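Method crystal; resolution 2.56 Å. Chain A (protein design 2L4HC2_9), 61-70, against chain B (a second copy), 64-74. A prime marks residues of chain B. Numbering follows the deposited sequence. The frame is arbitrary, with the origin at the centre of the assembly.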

ATOM      1  N   GLU A  61       4.961  -3.935   2.916  1.00 38.91           N
ATOM      2  CA  GLU A  61       4.457  -3.300   4.127  1.00 42.98           C
ATOM      3  C   GLU A  61       3.103  -2.659   3.849  1.00 35.56           C
ATOM      4  O   GLU A  61       2.171  -2.781   4.645  1.00 33.52           O
ATOM      5  CB  GLU A  61       5.450  -2.258   4.648  1.00 42.96           C
ATOM      6  CG  GLU A  61       6.639  -2.861   5.383  1.00 61.82           C
ATOM      7  CD  GLU A  61       7.647  -1.820   5.831  1.00 87.22           C
ATOM      8  OE1 GLU A  61       7.631  -0.695   5.285  1.00 75.11           O
ATOM      9  OE2 GLU A  61       8.457  -2.128   6.732  1.00105.52           O
ATOM     10  N   LEU A  62       3.009  -1.964   2.721  1.00 31.79           N
ATOM     11  CA  LEU A  62       1.763  -1.331   2.311  1.00 32.06           C
ATOM     12  C   LEU A  62       0.667  -2.369   2.062  1.00 32.56           C
ATOM     13  O   LEU A  62      -0.510  -2.103   2.295  1.00 27.89           O
ATOM     14  CB  LEU A  62       1.988  -0.491   1.053  1.00 31.30           C
ATOM     15  CG  LEU A  62       2.896   0.735   1.197  1.00 36.96           C
ATOM     16  CD1 LEU A  62       3.028   1.449  -0.135  1.00 38.89           C
ATOM     17  CD2 LEU A  62       2.386   1.695   2.264  1.00 40.09           C
ATOM     18  N   ILE A  63       1.054  -3.548   1.587  1.00 32.42           N
ATOM     19  CA  ILE A  63       0.095  -4.624   1.354  1.00 34.97           C
ATOM     20  C   ILE A  63      -0.480  -5.162   2.662  1.00 33.75           C
ATOM     21  O   ILE A  63      -1.666  -5.474   2.729  1.00 34.84           O
ATOM     22  CB  ILE A  63       0.732  -5.772   0.538  1.00 36.82           C
ATOM     23  CG1 ILE A  63       0.920  -5.315  -0.913  1.00 29.32           C
ATOM     24  CG2 ILE A  63      -0.149  -7.023   0.571  1.00 32.09           C
ATOM     25  CD1 ILE A  63       1.605  -6.319  -1.813  1.00 34.30           C
ATOM     26  N   ARG A  64       0.349  -5.273   3.696  1.00 33.28           N
ATOM     27  CA  ARG A  64      -0.139  -5.702   5.006  1.00 39.15           C
ATOM     28  C   ARG A  64      -1.170  -4.722   5.545  1.00 35.39           C
ATOM     29  O   ARG A  64      -2.178  -5.124   6.120  1.00 33.89           O
ATOM     30  CB  ARG A  64       1.007  -5.838   6.008  1.00 36.90           C
ATOM     31  CG  ARG A  64       1.908  -7.029   5.768  1.00 64.44           C
ATOM     32  CD  ARG A  64       2.924  -7.174   6.886  1.00 76.85           C
ATOM     33  NE  ARG A  64       4.158  -6.469   6.558  1.00 77.07           N
ATOM     34  CZ  ARG A  64       5.114  -6.961   5.779  1.00 71.36           C
ATOM     35  NH1 ARG A  64       4.987  -8.167   5.239  1.00 68.51           N
ATOM     36  NH2 ARG A  64       6.196  -6.239   5.528  1.00 69.60           N
ATOM     37  N   ILE A  65      -0.902  -3.435   5.358  1.00 31.67           N
ATOM     38  CA  ILE A  65      -1.793  -2.384   5.826  1.00 33.26           C
ATOM     39  C   ILE A  65      -3.163  -2.502   5.171  1.00 32.60           C
ATOM     40  O   ILE A  65      -4.187  -2.345   5.834  1.00 33.42           O
ATOM     41  CB  ILE A  65      -1.193  -0.989   5.545  1.00 29.02           C
ATOM     42  CG1 ILE A  65       0.005  -0.738   6.464  1.00 38.74           C
ATOM     43  CG2 ILE A  65      -2.235   0.109   5.725  1.00 25.10           C
ATOM     44  CD1 ILE A  65       0.981   0.305   5.944  1.00 39.44           C
ATOM     45  N   ILE A  66      -3.183  -2.782   3.873  1.00 30.96           N
ATOM     46  CA  ILE A  66      -4.443  -2.915   3.153  1.00 32.86           C
ATOM     47  C   ILE A  66      -5.216  -4.118   3.676  1.00 31.18           C
ATOM     48  O   ILE A  66      -6.434  -4.058   3.828  1.00 32.22           O
ATOM     49  CB  ILE A  66      -4.218  -3.036   1.636  1.00 28.56           C
ATOM     50  CG1 ILE A  66      -3.753  -1.695   1.072  1.00 28.18           C
ATOM     51  CG2 ILE A  66      -5.490  -3.472   0.920  1.00 27.96           C
ATOM     52  CD1 ILE A  66      -2.951  -1.814  -0.196  1.00 27.20           C
ATOM     53  N   ARG A  67      -4.511  -5.213   3.941  1.00 31.00           N
ATOM     54  CA  ARG A  67      -5.159  -6.412   4.458  1.00 34.80           C
ATOM     55  C   ARG A  67      -5.713  -6.226   5.866  1.00 36.96           C
ATOM     56  O   ARG A  67      -6.821  -6.679   6.154  1.00 36.36           O
ATOM     57  CB  ARG A  67      -4.191  -7.595   4.427  1.00 34.35           C
ATOM     58  CG  ARG A  67      -4.021  -8.167   3.035  1.00 35.07           C
ATOM     59  CD  ARG A  67      -2.788  -9.027   2.888  1.00 45.04           C
ATOM     60  NE  ARG A  67      -2.675  -9.510   1.515  1.00 60.64           N
ATOM     61  CZ  ARG A  67      -1.746 -10.355   1.086  1.00 54.91           C
ATOM     62  NH1 ARG A  67      -0.821 -10.814   1.918  1.00 83.67           N
ATOM     63  NH2 ARG A  67      -1.739 -10.735  -0.182  1.00 58.91           N
ATOM     64  N   ARG A  68      -4.960  -5.566   6.739  1.00 34.49           N
ATOM     65  CA  ARG A  68      -5.439  -5.312   8.095  1.00 39.31           C
ATOM     66  C   ARG A  68      -6.606  -4.326   8.061  1.00 36.87           C
ATOM     67  O   ARG A  68      -7.591  -4.502   8.773  1.00 41.20           O
ATOM     68  CB  ARG A  68      -4.310  -4.796   8.993  1.00 40.74           C
ATOM     69  CG  ARG A  68      -3.741  -5.866   9.927  1.00 52.12           C
ATOM     70  CD  ARG A  68      -2.500  -5.383  10.663  1.00 61.87           C
ATOM     71  NE  ARG A  68      -1.270  -5.897  10.062  1.00 79.12           N
ATOM     72  CZ  ARG A  68      -0.055  -5.409  10.298  1.00 88.51           C
ATOM     73  NH1 ARG A  68       0.108  -4.382  11.123  1.00 91.82           N
ATOM     74  NH2 ARG A  68       1.003  -5.946   9.703  1.00 76.65           N
ATOM     75  N   SER A  69      -6.491  -3.296   7.229  1.00 34.13           N
ATOM     76  CA  SER A  69      -7.560  -2.309   7.088  1.00 36.86           C
ATOM     77  C   SER A  69      -8.804  -2.989   6.532  1.00 36.29           C
ATOM     78  O   SER A  69      -9.930  -2.645   6.894  1.00 30.13           O
ATOM     79  CB  SER A  69      -7.124  -1.156   6.182  1.00 35.63           C
ATOM     80  OG  SER A  69      -6.198  -0.312   6.843  1.00 65.63           O
ATOM     81  N   ASN A  70      -8.590  -3.977   5.710  1.00 39.35           N
ATOM     82  CA  ASN A  70      -9.673  -4.757   5.175  1.00 39.62           C
ATOM     83  C   ASN A  70     -10.355  -5.563   6.241  1.00 39.26           C
ATOM     84  O   ASN A  70     -11.538  -5.732   6.219  1.00 38.84           O
ATOM     85  CB  ASN A  70      -9.161  -5.653   4.071  1.00 45.55           C
ATOM     86  CG  ASN A  70     -10.249  -6.248   3.259  1.00 55.36           C
ATOM     87  OD1 ASN A  70     -10.542  -7.413   3.369  1.00 51.48           O
ATOM     88  ND2 ASN A  70     -10.846  -5.452   2.425  1.00 65.58           N
TER
ATOM     89  N   ARG B  64      -3.215   5.144  -2.628  1.00 35.00           N
ATOM     90  CA  ARG B  64      -4.559   5.623  -2.937  1.00 38.95           C
ATOM     91  C   ARG B  64      -5.595   4.698  -2.305  1.00 41.56           C
ATOM     92  O   ARG B  64      -6.589   5.158  -1.738  1.00 37.65           O
ATOM     93  CB  ARG B  64      -4.792   5.699  -4.446  1.00 43.54           C
ATOM     94  CG  ARG B  64      -4.025   6.796  -5.155  1.00 39.74           C
ATOM     95  CD  ARG B  64      -4.460   6.905  -6.609  1.00 40.94           C
ATOM     96  NE  ARG B  64      -3.646   6.077  -7.496  1.00 55.49           N
ATOM     97  CZ  ARG B  64      -2.455   6.425  -7.974  1.00 59.68           C
ATOM     98  NH1 ARG B  64      -1.916   7.593  -7.650  1.00 61.08           N
ATOM     99  NH2 ARG B  64      -1.799   5.597  -8.778  1.00 60.66           N
ATOM    100  N   ILE B  65      -5.349   3.393  -2.408  1.00 36.75           N
ATOM    101  CA  ILE B  65      -6.232   2.384  -1.825  1.00 34.38           C
ATOM    102  C   ILE B  65      -6.287   2.551  -0.314  1.00 33.49           C
ATOM    103  O   ILE B  65      -7.353   2.454   0.289  1.00 28.55           O
ATOM    104  CB  ILE B  65      -5.767   0.951  -2.183  1.00 30.98           C
ATOM    105  CG1 ILE B  65      -6.062   0.653  -3.653  1.00 35.63           C
ATOM    106  CG2 ILE B  65      -6.454  -0.097  -1.314  1.00 27.27           C
ATOM    107  CD1 ILE B  65      -5.208  -0.454  -4.234  1.00 44.61           C
ATOM    108  N   ILE B  66      -5.131   2.803   0.293  1.00 37.50           N
ATOM    109  CA  ILE B  66      -5.054   2.977   1.736  1.00 35.90           C
ATOM    110  C   ILE B  66      -5.817   4.222   2.169  1.00 36.54           C
ATOM    111  O   ILE B  66      -6.544   4.186   3.156  1.00 39.92           O
ATOM    112  CB  ILE B  66      -3.587   3.055   2.211  1.00 33.99           C
ATOM    113  CG1 ILE B  66      -2.930   1.680   2.091  1.00 32.15           C
ATOM    114  CG2 ILE B  66      -3.493   3.542   3.653  1.00 31.29           C
ATOM    115  CD1 ILE B  66      -1.431   1.728   1.937  1.00 33.43           C
ATOM    116  N   ARG B  67      -5.674   5.314   1.426  1.00 34.99           N
ATOM    117  CA  ARG B  67      -6.382   6.542   1.772  1.00 41.60           C
ATOM    118  C   ARG B  67      -7.890   6.381   1.609  1.00 40.79           C
ATOM    119  O   ARG B  67      -8.653   6.866   2.444  1.00 36.88           O
ATOM    120  CB  ARG B  67      -5.858   7.727   0.955  1.00 37.92           C
ATOM    121  CG  ARG B  67      -4.536   8.253   1.497  1.00 45.08           C
ATOM    122  CD  ARG B  67      -3.752   9.118   0.525  1.00 60.69           C
ATOM    123  NE  ARG B  67      -2.487   9.527   1.135  1.00 79.78           N
ATOM    124  CZ  ARG B  67      -1.606  10.353   0.579  1.00 84.78           C
ATOM    125  NH1 ARG B  67      -1.829  10.872  -0.620  1.00 90.32           N
ATOM    126  NH2 ARG B  67      -0.490  10.658   1.230  1.00 87.56           N
ATOM    127  N   ARG B  68      -8.328   5.695   0.559  1.00 38.99           N
ATOM    128  CA  ARG B  68      -9.758   5.455   0.392  1.00 40.47           C
ATOM    129  C   ARG B  68     -10.299   4.546   1.497  1.00 37.12           C
ATOM    130  O   ARG B  68     -11.379   4.798   2.031  1.00 36.92           O
ATOM    131  CB  ARG B  68     -10.059   4.885  -0.999  1.00 39.58           C
ATOM    132  CG  ARG B  68     -11.515   4.477  -1.182  1.00 55.98           C
ATOM    133  CD  ARG B  68     -11.856   4.140  -2.621  1.00 62.99           C
ATOM    134  NE  ARG B  68     -11.645   5.304  -3.480  1.00 83.94           N
ATOM    135  CZ  ARG B  68     -12.488   6.334  -3.536  1.00 79.81           C
ATOM    136  NH1 ARG B  68     -13.585   6.341  -2.785  1.00 69.46           N
ATOM    137  NH2 ARG B  68     -12.241   7.364  -4.334  1.00 70.30           N
ATOM    138  N   SER B  69      -9.557   3.503   1.849  1.00 33.35           N
ATOM    139  CA  SER B  69      -9.966   2.623   2.941  1.00 42.02           C
ATOM    140  C   SER B  69      -9.976   3.372   4.271  1.00 42.28           C
ATOM    141  O   SER B  69     -10.824   3.123   5.130  1.00 35.04           O
ATOM    142  CB  SER B  69      -9.040   1.409   3.043  1.00 41.08           C
ATOM    143  OG  SER B  69      -9.282   0.486   1.997  1.00 39.52           O
ATOM    144  N   ASN B  70      -9.096   4.333   4.398  1.00 47.70           N
ATOM    145  CA  ASN B  70      -8.980   5.131   5.597  1.00 44.28           C
ATOM    146  C   ASN B  70     -10.192   5.940   5.830  1.00 38.85           C
ATOM    147  O   ASN B  70     -10.655   6.102   6.916  1.00 36.27           O
ATOM    148  CB  ASN B  70      -7.790   6.058   5.480  1.00 44.96           C
ATOM    149  CG  ASN B  70      -6.933   6.005   6.661  1.00 57.13           C
ATOM    150  OD1 ASN B  70      -7.093   6.771   7.592  1.00 61.71           O
ATOM    151  ND2 ASN B  70      -6.029   5.065   6.659  1.00 60.08           N
ATOM    152  N   GLU B  71     -10.676   6.478   4.750  1.00 37.47           N
ATOM    153  CA  GLU B  71     -11.880   7.294   4.748  1.00 39.04           C
ATOM    154  C   GLU B  71     -13.119   6.476   5.104  1.00 39.48           C
ATOM    155  O   GLU B  71     -14.014   6.964   5.793  1.00 42.50           O
ATOM    156  CB  GLU B  71     -12.035   7.950   3.377  1.00 42.67           C
ATOM    157  CG  GLU B  71     -10.929   8.963   3.089  1.00 50.26           C
ATOM    158  CD  GLU B  71     -10.748   9.265   1.610  1.00 68.75           C
ATOM    159  OE1 GLU B  71     -11.408   8.619   0.769  1.00 66.78           O
ATOM    160  OE2 GLU B  71      -9.935  10.160   1.288  1.00 79.89           O
ATOM    161  N   ALA B  72     -13.161   5.235   4.631  1.00 33.42           N
ATOM    162  CA  ALA B  72     -14.274   4.338   4.920  1.00 37.77           C
ATOM    163  C   ALA B  72     -14.341   4.008   6.409  1.00 37.22           C
ATOM    164  O   ALA B  72     -15.423   3.977   6.997  1.00 33.40           O
ATOM    165  CB  ALA B  72     -14.152   3.056   4.099  1.00 29.61           C
ATOM    166  N   ILE B  73     -13.186   3.759   7.016  1.00 34.69           N
ATOM    167  CA  ILE B  73     -13.136   3.425   8.435  1.00 41.45           C
ATOM    168  C   ILE B  73     -13.582   4.621   9.261  1.00 46.84           C
ATOM    169  O   ILE B  73     -14.322   4.473  10.235  1.00 47.93           O
ATOM    170  CB  ILE B  73     -11.718   2.988   8.864  1.00 42.92           C
ATOM    171  CG1 ILE B  73     -11.403   1.597   8.318  1.00 40.58           C
ATOM    172  CG2 ILE B  73     -11.573   2.988  10.383  1.00 36.74           C
ATOM    173  CD1 ILE B  73      -9.922   1.340   8.133  1.00 43.22           C
ATOM    174  N   LYS B  74     -13.137   5.806   8.856  1.00 43.00           N
ATOM    175  CA  LYS B  74     -13.540   7.046   9.504  1.00 45.42           C
ATOM    176  C   LYS B  74     -15.055   7.216   9.438  1.00 43.06           C
ATOM    177  O   LYS B  74     -15.685   7.583  10.427  1.00 49.55           O
ATOM    178  CB  LYS B  74     -12.827   8.232   8.856  1.00 59.38           C
ATOM    179  CG  LYS B  74     -11.383   8.383   9.318  1.00 56.10           C
ATOM    180  CD  LYS B  74     -10.749   9.664   8.810  1.00 72.59           C
ATOM    181  CE  LYS B  74      -9.296   9.764   9.255  1.00 90.30           C
ATOM    182  NZ  LYS B  74      -8.530  10.768   8.467  1.00107.45           N
TER
HETATM  183  O   HOH W   1      -7.937  -2.225   2.566  1.00 34.53           O

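The contact centres on Ile66 and Ile66′, whose CA atoms lie 6.1 Å apart, the nearest pair across two helices that run 23° from parallel with axes 9.9 Å apart at closest approach. Each isoleucine points its CA-to-CB bond sideways, yet with chi1 at -71° and chi2 at 155° its outer atoms reach the partner: Ile66 CG1 meets Ile66′ CG1 at 3.6 Å. The neighbouring isoleucines point toward the opposite helix and complete the packing, Ile66 CG1 to Ile65′ CG2 at 3.9 Å and Ile65 CG2 to Ile66′ CG1 at 4.0 Å. Leu62 CD2 adds a contact at 3.8 Å to Ile66′ CD1. Branched aliphatic chains suit this site because they fill it without needing polar partners.

One turn on, Ser69 and Ser69′ face each other, CB to CB 4.5 Å, their small side chains compatible with a CA separation of 6.9 Å. Ile73′ CD1 packs 4.2 Å from Ser69 CB. Ser69 OG donates to Ile65 O of its own helix (3.0 Å), satisfying the hydroxyl within an apolar setting. No direct hydrogen bond crosses the stretches; instead, water 1 bridges them, donating to Ile66 O (2.7 Å from the water O) and accepting from Ser69′ OG (3.1 Å from the same atom).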